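Side-chain contacts in putative pyridoxal phosphate-dependent transferase (Clostridium difficile, PDB 4DQ6), which is probably a pyridoxal-phosphate-dependent enzyme of the class I and II aminotransferase family, binding pyridoxal-5'-phosphate within a two-chain assembly: residues Asn17-Ser20 with Lys21-Glu24; Val180-Lys183 with Asp184-Lys187; Ile307-Ile310 with Asn311-Pro315. One frame throughout, in Å; residues are numbered along the deposited sequence. Where two conformers were deposited one is given.

Contact 1: residues Asn17-Ser20 with Lys21-Glu24; sequences NFSS and KWSE
The hydroxyl of S19 lies against the edge of the W22 indole, close to the ring plane, with OG 3.5 Å from W22 CD1. The same oxygen accepts from the backbone of that residue, W22 N to S19 OG being 3.2 Å with an angle of 158° at the hydrogen. Because OG stands opposite the S19 backbone N (chi1 166°), it swings forward over the start of the helix, where it also touches CB of K21. A water accepts from both S19 OG and K21 N, at 2.6 Å from the hydroxyl, so of the first amides of the turn, W22 N is held by the S19 hydroxyl and K21 N by a water. A second water accepts from S19 N and is hydrogen-bonded to S23 OG, linking the N-cap residue to the last residue of the short helix 20-23. S20, whose side chain lies about 10 Å from a bound pyridoxal-5'-phosphate, takes two amides on one face of its carbonyl plane: E24 N at 2.9 Å from S20 O, tilted slightly out of that plane, and S23 N from well above it. The flat end of E24 leans on S20, CD lying 3.6 Å from S20 CB, while OE1 forms a salt bridge to R272 of the second subunit and OE2 a hydrogen bond to T67 of that subunit. K21 and W22 share D43 of their own chain, through NZ and NE1 respectively. S19 is thus a serine N-cap, its hydroxyl accepting the amide three residues on and opening helix 20-23 at the subunit interface.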
loop_
_atom_site.group_PDB
_atom_site.type_symbol
_atom_site.label_atom_id
_atom_site.label_comp_id
_atom_site.label_asym_id
_atom_site.label_seq_id
_atom_site.Cartn_x
_atom_site.Cartn_y
_atom_site.Cartn_z
ATOM N N ASN A 17 -16.867 -10.301 7.689
ATOM C CA ASN A 17 -15.534 -9.720 7.985
ATOM C C ASN A 17 -14.727 -9.423 6.690
ATOM O O ASN A 17 -13.530 -9.177 6.817
ATOM C CB ASN A 17 -14.842 -10.750 8.928
ATOM C CG ASN A 17 -13.463 -10.384 9.440
ATOM O OD1 ASN A 17 -12.522 -11.197 9.309
ATOM N ND2 ASN A 17 -13.311 -9.240 10.095
ATOM N N PHE A 18 -15.365 -9.470 5.497
ATOM C CA PHE A 18 -14.681 -9.072 4.272
ATOM C C PHE A 18 -13.380 -9.856 4.119
ATOM O O PHE A 18 -12.312 -9.331 3.740
ATOM C CB PHE A 18 -14.374 -7.548 4.290
ATOM C CG PHE A 18 -15.594 -6.664 4.589
ATOM C CD1 PHE A 18 -16.497 -6.411 3.589
ATOM C CD2 PHE A 18 -15.823 -6.136 5.852
ATOM C CE1 PHE A 18 -17.610 -5.615 3.814
ATOM C CE2 PHE A 18 -16.952 -5.345 6.112
ATOM C CZ PHE A 18 -17.848 -5.081 5.079
ATOM N N SER A 19 -13.464 -11.163 4.388
ATOM C CA SER A 19 -12.322 -12.026 4.474
ATOM C C SER A 19 -12.140 -12.792 3.168
ATOM O O SER A 19 -13.057 -13.469 2.727
ATOM C CB SER A 19 -12.533 -13.069 5.578
ATOM O OG SER A 19 -11.571 -14.134 5.484
ATOM N N SER A 20 -10.982 -12.663 2.540
ATOM C CA SER A 20 -10.723 -13.453 1.331
ATOM C C SER A 20 -10.730 -14.971 1.601
ATOM O O SER A 20 -11.264 -15.727 0.821
ATOM C CB SER A 20 -9.432 -13.037 0.674
ATOM O OG SER A 20 -8.345 -13.214 1.540
ATOM N N LYS A 21 -10.242 -15.359 2.780
ATOM C CA LYS A 21 -10.265 -16.763 3.177
ATOM C C LYS A 21 -11.702 -17.347 3.134
ATOM O O LYS A 21 -11.931 -18.474 2.663
ATOM C CB LYS A 21 -9.664 -16.913 4.576
ATOM C CG LYS A 21 -9.503 -18.355 5.067
ATOM C CD LYS A 21 -8.912 -18.321 6.504
ATOM C CE LYS A 21 -8.475 -19.682 7.034
ATOM N NZ LYS A 21 -7.902 -19.544 8.426
ATOM N N TRP A 22 -12.648 -16.583 3.641
ATOM C CA TRP A 22 -14.055 -17.018 3.692
ATOM C C TRP A 22 -14.900 -16.665 2.492
ATOM O O TRP A 22 -15.972 -17.270 2.297
ATOM C CB TRP A 22 -14.688 -16.455 4.959
ATOM C CG TRP A 22 -14.230 -17.160 6.195
ATOM C CD1 TRP A 22 -13.074 -16.956 6.951
ATOM C CD2 TRP A 22 -14.896 -18.278 6.841
ATOM N NE1 TRP A 22 -13.015 -17.842 8.017
ATOM C CE2 TRP A 22 -14.088 -18.636 8.001
ATOM C CE3 TRP A 22 -16.053 -19.003 6.577
ATOM C CZ2 TRP A 22 -14.445 -19.661 8.847
ATOM C CZ3 TRP A 22 -16.377 -20.070 7.424
ATOM C CH2 TRP A 22 -15.573 -20.393 8.522
ATOM N N SER A 23 -14.445 -15.723 1.660
ATOM C CA SER A 23 -15.239 -15.109 0.593
ATOM C C SER A 23 -14.743 -15.297 -0.837
ATOM O O SER A 23 -15.493 -15.066 -1.769
ATOM C CB SER A 23 -15.335 -13.604 0.850
ATOM O OG SER A 23 -16.054 -13.429 2.053
ATOM N N GLU A 24 -13.490 -15.679 -1.015
ATOM C CA GLU A 24 -12.897 -15.869 -2.347
ATOM C C GLU A 24 -12.673 -17.330 -2.760
ATOM O O GLU A 24 -11.945 -17.627 -3.714
ATOM C CB GLU A 24 -11.554 -15.109 -2.451
ATOM C CG GLU A 24 -11.790 -13.642 -2.576
ATOM C CD GLU A 24 -10.530 -12.766 -2.722
ATOM O OE1 GLU A 24 -9.438 -13.258 -3.100
ATOM O OE2 GLU A 24 -10.668 -11.555 -2.470
HETATM O O HOH W 1 -9.094 -13.516 4.790
HETATM O O HOH W 2 -15.903 -12.659 4.726
#

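Contact 2: residues Val180-Lys183 with Asp184-Lys187; sequences VWTK and DELK
E185 reaches back over the start of its own helix to T182 and W181. Its CB lies near both T182 O and OG1, and CG comes to 3.4 Å from T182 OG1. CG stands opposite the carbonyl carbon (chi1 -74°) and the chain then runs extended, which carries the carboxylate back past the first turn. CD arrives at the edge of the W181 indole, in the ring plane and 3.9 Å from CE3, with the carboxylate turned 72° against the ring. At the tip, OE1 receives T182 N at 2.9 Å along an almost straight line (176°), using the lone pair that faces away from OE2. It also takes a weak bond from T182 OG1, and R179, just upstream, adds a salt bridge to this oxygen; the arginine would be expected to favour the ionised carboxylate. OE2 lies by CE3 and CZ3 of W181. The return bond runs from E185 N to T182 OG1, 3.1 Å long, so each residue's side chain caps the other's amide. On the buried side L186 packs crosswise on W181, its CG 3.7 Å from W181 CB, and both rest on L170 of strand 165-171; W181 NE1 is held by C171 O. On the outer side the aliphatic parts of K183 and K187 touch, K183 CD lying 3.9 Å from K187 CE, with their ammonium groups apart. The reciprocal pairing of T182 and E185 is a capping box, which opens helix 183-195 after the loop that follows strand 165-171.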
loop_
_atom_site.group_PDB
_atom_site.type_symbol
_atom_site.label_atom_id
_atom_site.label_comp_id
_atom_site.label_asym_id
_atom_site.label_seq_id
_atom_site.Cartn_x
_atom_site.Cartn_y
_atom_site.Cartn_z
ATOM N N VAL A 180 12.452 -25.081 10.093
ATOM C CA VAL A 180 13.176 -24.031 10.754
ATOM C C VAL A 180 14.666 -24.392 10.547
ATOM O O VAL A 180 15.180 -25.303 11.181
ATOM C CB VAL A 180 12.756 -23.928 12.243
ATOM C CG1 VAL A 180 13.646 -22.979 13.010
ATOM C CG2 VAL A 180 11.291 -23.476 12.340
ATOM N N TRP A 181 15.333 -23.754 9.600
ATOM C CA TRP A 181 16.696 -24.148 9.282
ATOM C C TRP A 181 17.602 -23.952 10.491
ATOM O O TRP A 181 17.504 -22.933 11.209
ATOM C CB TRP A 181 17.195 -23.325 8.121
ATOM C CG TRP A 181 16.309 -23.418 6.870
ATOM C CD1 TRP A 181 15.562 -22.395 6.304
ATOM C CD2 TRP A 181 16.006 -24.587 6.074
ATOM N NE1 TRP A 181 14.897 -22.824 5.221
ATOM C CE2 TRP A 181 15.057 -24.151 5.051
ATOM C CE3 TRP A 181 16.332 -25.899 6.160
ATOM C CZ2 TRP A 181 14.609 -25.026 4.044
ATOM C CZ3 TRP A 181 15.881 -26.778 5.145
ATOM C CH2 TRP A 181 14.975 -26.352 4.173
ATOM N N THR A 182 18.539 -24.894 10.698
ATOM C CA THR A 182 19.503 -24.731 11.780
ATOM C C THR A 182 20.641 -23.791 11.334
ATOM O O THR A 182 20.807 -23.495 10.140
ATOM C CB THR A 182 20.123 -26.071 12.193
ATOM O OG1 THR A 182 20.909 -26.533 11.078
ATOM C CG2 THR A 182 19.036 -27.124 12.523
ATOM N N LYS A 183 21.350 -23.258 12.303
ATOM C CA LYS A 183 22.488 -22.386 11.998
ATOM C C LYS A 183 23.422 -23.070 11.063
ATOM O O LYS A 183 23.877 -22.463 10.096
ATOM C CB LYS A 183 23.173 -21.988 13.276
ATOM C CG LYS A 183 24.389 -21.115 13.026
ATOM C CD LYS A 183 25.191 -21.031 14.309
ATOM C CE LYS A 183 24.593 -19.949 15.182
ATOM N NZ LYS A 183 24.830 -18.596 14.588
ATOM N N ASP A 184 23.722 -24.337 11.319
ATOM C CA ASP A 184 24.640 -25.029 10.413
ATOM C C ASP A 184 24.100 -25.219 8.992
ATOM O O ASP A 184 24.855 -25.167 7.976
ATOM C CB ASP A 184 25.094 -26.368 10.981
ATOM C CG ASP A 184 26.089 -26.233 12.157
ATOM O OD1 ASP A 184 26.612 -25.135 12.415
ATOM O OD2 ASP A 184 26.386 -27.296 12.773
ATOM N N GLU A 185 22.787 -25.400 8.863
ATOM C CA GLU A 185 22.207 -25.473 7.529
ATOM C C GLU A 185 22.298 -24.128 6.803
ATOM O O GLU A 185 22.557 -24.052 5.606
ATOM C CB GLU A 185 20.754 -25.946 7.555
ATOM C CG GLU A 185 20.581 -27.409 7.839
ATOM C CD GLU A 185 19.129 -27.803 8.051
ATOM O OE1 GLU A 185 18.524 -27.200 8.925
ATOM O OE2 GLU A 185 18.645 -28.716 7.335
ATOM N N LEU A 186 22.099 -23.053 7.543
ATOM C CA LEU A 186 22.160 -21.713 6.984
ATOM C C LEU A 186 23.588 -21.303 6.674
ATOM O O LEU A 186 23.854 -20.698 5.612
ATOM C CB LEU A 186 21.545 -20.726 7.956
ATOM C CG LEU A 186 20.038 -20.920 8.159
ATOM C CD1 LEU A 186 19.607 -20.110 9.372
ATOM C CD2 LEU A 186 19.295 -20.502 6.896
ATOM N N LYS A 187 24.526 -21.726 7.511
ATOM C CA LYS A 187 25.956 -21.475 7.202
ATOM C C LYS A 187 26.360 -22.137 5.924
ATOM O O LYS A 187 27.055 -21.539 5.117
ATOM C CB LYS A 187 26.830 -22.035 8.304
ATOM C CG LYS A 187 26.817 -21.182 9.545
ATOM C CD LYS A 187 27.530 -21.911 10.694
ATOM C CE LYS A 187 28.111 -20.910 11.673
ATOM N NZ LYS A 187 29.351 -21.487 12.268
#

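Contact 3: residues Ile307-Ile310 with Asn311-Pro315; sequences IKYI and NENMP
N311 lies alongside I307, both side chains pointing the same way, and its ND2 comes 3.5 Å from I307 CG2; its backbone N bonds I307 O in the regular helical pattern. E312, one position on, reaches back a full turn to K308 with an extended chain. Its OE2 receives K308 NZ at 2.6 Å in a salt bridge, met on the syn side and 23° out of the carboxylate plane, while the last torsion of the lysine (chi4 67°) folds NZ toward the acid. The K308 methylene CG also lies against the carboxylate, and the pair sits on the exposed side of the helix. These i to i+4 pairings belong to the final turns of the long helix 289-313. N313 then bends over the Y309 ring: ND2 stands 3.2 Å above the ring plane, over its centre, with the amide inclined 50° to the ring. N313 CB makes an off-centre CH-pi contact with the same ring. The backbone N of N313 bonds Y309 O at 2.8 Å, and ND2 adds a weak bond to that carbonyl while facing the ring. Y309 OH is held by K387 of helix 376-390. M314, the first residue to leave helical geometry, still gives its N to I310 O at 2.7 Å. Its chain bends at the third torsion; in the conformer given, one of two deposited, CE comes near the edge of the Y309 ring, 4.0 Å from CD1, and equally close to I310 CG1, contacts that remain tentative. M314 also touches I386 and K387 of helix 376-390.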
loop_
_atom_site.group_PDB
_atom_site.type_symbol
_atom_site.label_atom_id
_atom_site.label_comp_id
_atom_site.label_asym_id
_atom_site.label_seq_id
_atom_site.Cartn_x
_atom_site.Cartn_y
_atom_site.Cartn_z
ATOM N N ILE A 307 -2.103 -34.345 14.070
ATOM C CA ILE A 307 -1.240 -35.452 13.694
ATOM C C ILE A 307 -1.728 -36.743 14.320
ATOM O O ILE A 307 -1.790 -37.754 13.657
ATOM C CB ILE A 307 0.222 -35.149 14.058
ATOM C CG1 ILE A 307 0.741 -34.055 13.161
ATOM C CG2 ILE A 307 1.106 -36.379 13.931
ATOM C CD1 ILE A 307 2.063 -33.493 13.593
ATOM N N LYS A 308 -2.136 -36.701 15.588
ATOM C CA LYS A 308 -2.716 -37.887 16.239
ATOM C C LYS A 308 -3.995 -38.341 15.506
ATOM O O LYS A 308 -4.163 -39.531 15.192
ATOM C CB LYS A 308 -2.973 -37.579 17.705
ATOM C CG LYS A 308 -3.623 -38.706 18.514
ATOM C CD LYS A 308 -3.791 -38.329 19.981
ATOM C CE LYS A 308 -4.963 -39.076 20.607
ATOM N NZ LYS A 308 -4.647 -40.530 20.678
ATOM N N TYR A 309 -4.863 -37.382 15.164
ATOM C CA TYR A 309 -6.087 -37.689 14.453
ATOM C C TYR A 309 -5.815 -38.331 13.105
ATOM O O TYR A 309 -6.387 -39.357 12.781
ATOM C CB TYR A 309 -6.953 -36.448 14.262
ATOM C CG TYR A 309 -8.326 -36.751 13.806
ATOM C CD1 TYR A 309 -8.638 -36.975 12.475
ATOM C CD2 TYR A 309 -9.365 -36.792 14.742
ATOM C CE1 TYR A 309 -9.961 -37.273 12.075
ATOM C CE2 TYR A 309 -10.651 -37.100 14.348
ATOM C CZ TYR A 309 -10.942 -37.299 13.021
ATOM O OH TYR A 309 -12.213 -37.620 12.627
ATOM N N ILE A 310 -4.865 -37.765 12.346
ATOM C CA ILE A 310 -4.534 -38.305 11.015
ATOM C C ILE A 310 -3.942 -39.719 11.152
ATOM O O ILE A 310 -4.339 -40.645 10.421
ATOM C CB ILE A 310 -3.524 -37.408 10.225
ATOM C CG1 ILE A 310 -4.169 -36.076 9.801
ATOM C CG2 ILE A 310 -2.982 -38.125 8.991
ATOM C CD1 ILE A 310 -3.167 -34.973 9.502
ATOM N N ASN A 311 -3.035 -39.904 12.100
ATOM C CA ASN A 311 -2.378 -41.198 12.262
ATOM C C ASN A 311 -3.329 -42.285 12.723
ATOM O O ASN A 311 -3.213 -43.444 12.335
ATOM C CB ASN A 311 -1.177 -41.076 13.222
ATOM C CG ASN A 311 -0.002 -40.289 12.635
ATOM O OD1 ASN A 311 0.143 -40.089 11.410
ATOM N ND2 ASN A 311 0.856 -39.840 13.513
ATOM N N GLU A 312 -4.302 -41.917 13.532
ATOM C CA GLU A 312 -5.328 -42.849 14.010
ATOM C C GLU A 312 -6.455 -43.092 12.992
ATOM O O GLU A 312 -6.924 -44.247 12.795
ATOM C CB GLU A 312 -5.845 -42.355 15.375
ATOM C CG GLU A 312 -4.739 -42.486 16.410
ATOM C CD GLU A 312 -5.118 -42.108 17.831
ATOM O OE1 GLU A 312 -6.291 -41.713 18.091
ATOM O OE2 GLU A 312 -4.179 -42.203 18.680
ATOM N N ASN A 313 -6.911 -42.035 12.326
ATOM C CA ASN A 313 -8.131 -42.117 11.513
ATOM C C ASN A 313 -7.905 -42.094 10.004
ATOM O O ASN A 313 -8.750 -42.543 9.258
ATOM C CB ASN A 313 -9.104 -41.019 11.920
ATOM C CG ASN A 313 -9.477 -41.106 13.379
ATOM O OD1 ASN A 313 -10.081 -42.089 13.808
ATOM N ND2 ASN A 313 -9.051 -40.146 14.154
ATOM N N MET A 314 -6.761 -41.588 9.556
ATOM C CA MET A 314 -6.394 -41.557 8.105
ATOM C C MET A 314 -4.962 -42.028 7.886
ATOM O O MET A 314 -4.105 -41.285 7.415
ATOM C CB MET A 314 -6.564 -40.140 7.538
ATOM C CG MET A 314 -7.979 -39.621 7.729
ATOM S SD MET A 314 -8.309 -37.967 7.115
ATOM C CE MET A 314 -7.901 -36.911 8.509
ATOM N N PRO A 315 -4.695 -43.307 8.220
ATOM C CA PRO A 315 -3.311 -43.762 8.292
ATOM C C PRO A 315 -2.596 -43.886 6.950
ATOM O O PRO A 315 -1.350 -44.033 6.926
ATOM C CB PRO A 315 -3.410 -45.120 8.978
ATOM C CG PRO A 315 -4.795 -45.561 8.701
ATOM C CD PRO A 315 -5.627 -44.293 8.767
#

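How the contacts relate
Each contact is made within one unbroken run of residues, so none closes a long loop, and the three follow in series along the chain without nesting or crossing. Contact 1 comes first, at the N-terminal helix 20-23 facing the second subunit. Contact 2 follows after strand 165-171 of the seven-stranded mixed sheet, starting helix 183-195, on the opposite side of the chain's centre; the two centres are 36 Å apart. Contact 3 finishes helix 289-313, packed on helix 376-390 near the C terminus. Thus two contacts begin helices and one ends a helix, and none touches another, the nearest atoms of contacts 2 and 3 being about 14 Å apart.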